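Local structure of VP5 (Halorubrum pleomorphic virus 2, 6QGI) at residues P230-D233 / E234-V238. The protein is a viral envelope protein that probably drives fusion of the virus membrane with that of its archaeal host. Sequence-based numbering, arbitrary orientation.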
ATOM      1  N   PRO A 230       3.568   1.747 -15.646  1.00 24.38           N
ATOM      2  CA  PRO A 230       4.967   1.682 -15.184  1.00 24.04           C
ATOM      3  C   PRO A 230       5.235   0.479 -14.275  1.00 27.37           C
ATOM      4  O   PRO A 230       6.320  -0.096 -14.366  1.00 27.54           O
ATOM      5  CB  PRO A 230       5.157   2.998 -14.420  1.00 25.38           C
ATOM      6  CG  PRO A 230       4.077   3.885 -14.900  1.00 29.84           C
ATOM      7  CD  PRO A 230       2.922   2.978 -15.148  1.00 25.32           C
ATOM      8  N   ILE A 231       4.254   0.089 -13.416  1.00 22.86           N
ATOM      9  CA  ILE A 231       4.390  -1.058 -12.504  1.00 22.17           C
ATOM     10  C   ILE A 231       4.448  -2.360 -13.325  1.00 27.31           C
ATOM     11  O   ILE A 231       5.312  -3.193 -13.047  1.00 27.41           O
ATOM     12  CB  ILE A 231       3.291  -1.110 -11.408  1.00 24.17           C
ATOM     13  CG1 ILE A 231       3.233   0.207 -10.627  1.00 24.07           C
ATOM     14  CG2 ILE A 231       3.525  -2.291 -10.450  1.00 24.34           C
ATOM     15  CD1 ILE A 231       1.961   0.460  -9.909  1.00 33.77           C
ATOM     16  N   TYR A 232       3.559  -2.517 -14.345  1.00 24.00           N
ATOM     17  CA  TYR A 232       3.542  -3.688 -15.230  1.00 24.51           C
ATOM     18  C   TYR A 232       4.877  -3.824 -15.980  1.00 30.51           C
ATOM     19  O   TYR A 232       5.433  -4.921 -16.015  1.00 30.41           O
ATOM     20  CB  TYR A 232       2.366  -3.649 -16.244  1.00 25.89           C
ATOM     21  CG  TYR A 232       2.536  -4.648 -17.373  1.00 28.06           C
ATOM     22  CD1 TYR A 232       2.302  -6.005 -17.172  1.00 29.97           C
ATOM     23  CD2 TYR A 232       3.043  -4.250 -18.612  1.00 29.34           C
ATOM     24  CE1 TYR A 232       2.543  -6.939 -18.177  1.00 31.26           C
ATOM     25  CE2 TYR A 232       3.290  -5.177 -19.624  1.00 30.90           C
ATOM     26  CZ  TYR A 232       3.031  -6.521 -19.405  1.00 39.05           C
ATOM     27  OH  TYR A 232       3.262  -7.441 -20.402  1.00 41.06           O
ATOM     28  N   ASP A 233       5.349  -2.722 -16.615  1.00 28.53           N
ATOM     29  CA  ASP A 233       6.588  -2.649 -17.399  1.00 29.30           C
ATOM     30  C   ASP A 233       7.802  -3.040 -16.570  1.00 33.69           C
ATOM     31  O   ASP A 233       8.628  -3.807 -17.063  1.00 34.92           O
ATOM     32  CB  ASP A 233       6.793  -1.240 -17.990  1.00 31.46           C
ATOM     33  CG  ASP A 233       5.929  -0.907 -19.188  1.00 42.70           C
ATOM     34  OD1 ASP A 233       5.311  -1.837 -19.753  1.00 43.92           O
ATOM     35  OD2 ASP A 233       5.885   0.286 -19.573  1.00 49.25           O
ATOM     36  N   GLU A 234       7.903  -2.528 -15.321  1.00 29.11           N
ATOM     37  CA  GLU A 234       8.988  -2.839 -14.382  1.00 29.09           C
ATOM     38  C   GLU A 234       8.902  -4.313 -13.965  1.00 33.32           C
ATOM     39  O   GLU A 234       9.935  -4.972 -13.879  1.00 33.48           O
ATOM     40  CB  GLU A 234       8.941  -1.910 -13.151  1.00 29.90           C
ATOM     41  CG  GLU A 234      10.229  -1.883 -12.340  1.00 39.97           C
ATOM     42  CD  GLU A 234      10.259  -0.920 -11.165  1.00 66.10           C
ATOM     43  OE1 GLU A 234       9.831   0.246 -11.330  1.00 67.10           O
ATOM     44  OE2 GLU A 234      10.736  -1.327 -10.080  1.00 59.82           O
ATOM     45  N   MET A 235       7.672  -4.831 -13.748  1.00 29.65           N
ATOM     46  CA  MET A 235       7.416  -6.231 -13.405  1.00 29.73           C
ATOM     47  C   MET A 235       7.826  -7.139 -14.572  1.00 34.66           C
ATOM     48  O   MET A 235       8.393  -8.211 -14.351  1.00 34.82           O
ATOM     49  CB  MET A 235       5.936  -6.432 -13.059  1.00 31.72           C
ATOM     50  CG  MET A 235       5.657  -7.675 -12.237  1.00 35.14           C
ATOM     51  SD  MET A 235       3.880  -7.951 -11.986  1.00 39.17           S
ATOM     52  CE  MET A 235       3.498  -6.626 -10.829  1.00 34.98           C
ATOM     53  N   ASP A 236       7.555  -6.687 -15.812  1.00 31.55           N
ATOM     54  CA  ASP A 236       7.890  -7.386 -17.049  1.00 31.99           C
ATOM     55  C   ASP A 236       9.401  -7.356 -17.276  1.00 34.61           C
ATOM     56  O   ASP A 236       9.960  -8.333 -17.772  1.00 34.46           O
ATOM     57  CB  ASP A 236       7.141  -6.768 -18.242  1.00 34.65           C
ATOM     58  CG  ASP A 236       7.174  -7.631 -19.485  1.00 50.48           C
ATOM     59  OD1 ASP A 236       6.536  -8.711 -19.478  1.00 52.44           O
ATOM     60  OD2 ASP A 236       7.839  -7.231 -20.464  1.00 57.71           O
ATOM     61  N   THR A 237      10.062  -6.242 -16.884  1.00 29.96           N
ATOM     62  CA  THR A 237      11.516  -6.068 -16.973  1.00 29.40           C
ATOM     63  C   THR A 237      12.177  -7.070 -16.012  1.00 32.64           C
ATOM     64  O   THR A 237      13.131  -7.747 -16.405  1.00 33.45           O
ATOM     65  CB  THR A 237      11.904  -4.600 -16.691  1.00 32.05           C
ATOM     66  OG1 THR A 237      11.293  -3.756 -17.670  1.00 30.25           O
ATOM     67  CG2 THR A 237      13.411  -4.370 -16.693  1.00 28.05           C
ATOM     68  N   VAL A 238      11.628  -7.199 -14.783  1.00 27.18           N
ATOM     69  CA  VAL A 238      12.102  -8.110 -13.733  1.00 26.20           C
ATOM     70  C   VAL A 238      12.037  -9.562 -14.244  1.00 30.00           C
ATOM     71  O   VAL A 238      13.030 -10.275 -14.136  1.00 29.74           O
ATOM     72  CB  VAL A 238      11.320  -7.900 -12.400  1.00 28.93           C
ATOM     73  CG1 VAL A 238      11.433  -9.106 -11.470  1.00 28.91           C
ATOM     74  CG2 VAL A 238      11.794  -6.639 -11.686  1.00 28.27           C
TER
HETATM   75  O   HOH W   1       7.342   1.370 -11.473  1.00 25.97           O
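P230 and E234 begin a run of i to i+4 pairs along one long alpha-helix, 225-253, a worked example of how a short length of helix presents a buried side and a more open one. The carbonyl of P230 receives the amide of E234, N to O 3.1 Å. The proline has no N-H to give the preceding turn, and the helix is kinked there. A water donates to E234 OE1 at 2.7 Å and makes only a weak bond back to P230 O, loosely linking the glutamate carboxylate to the carbonyl one turn earlier.

I231 O takes M235 N, and the two side chains share the buried side. With CG anti to the backbone N (chi1 -159°) and the chain bent only at its last torsion, M235 carries CE back to lie 4.4 Å from I231 CG2. Both residues pack on F113 of helix 91-133 and on L66 at the start of helix 66-86, so this side of 225-253 meets both helices.

Y232 O accepts from D236 N at 2.8 Å. Their side chains run alongside each other and point the same way, the planes of ring and carboxylate only 22° apart. D236 CB lies over one face of the ring, displaced toward its rim, while Y232 OH and D236 OD1 approach to 3.6 Å.

D233 sends its carboxylate back one turn to a salt bridge with K229. D233 OD1 stays 6.0 Å from D236 OD2, not in contact, though the like charges may be felt. Its carbonyl oxygen is gripped twice by T237, from opposite faces of the carbonyl plane: T237 N arrives at 2.8 Å from D233 O, while T237 OG1, beside its own backbone N (chi1 -61°), donates to D233 O from above the plane at 2.7 Å.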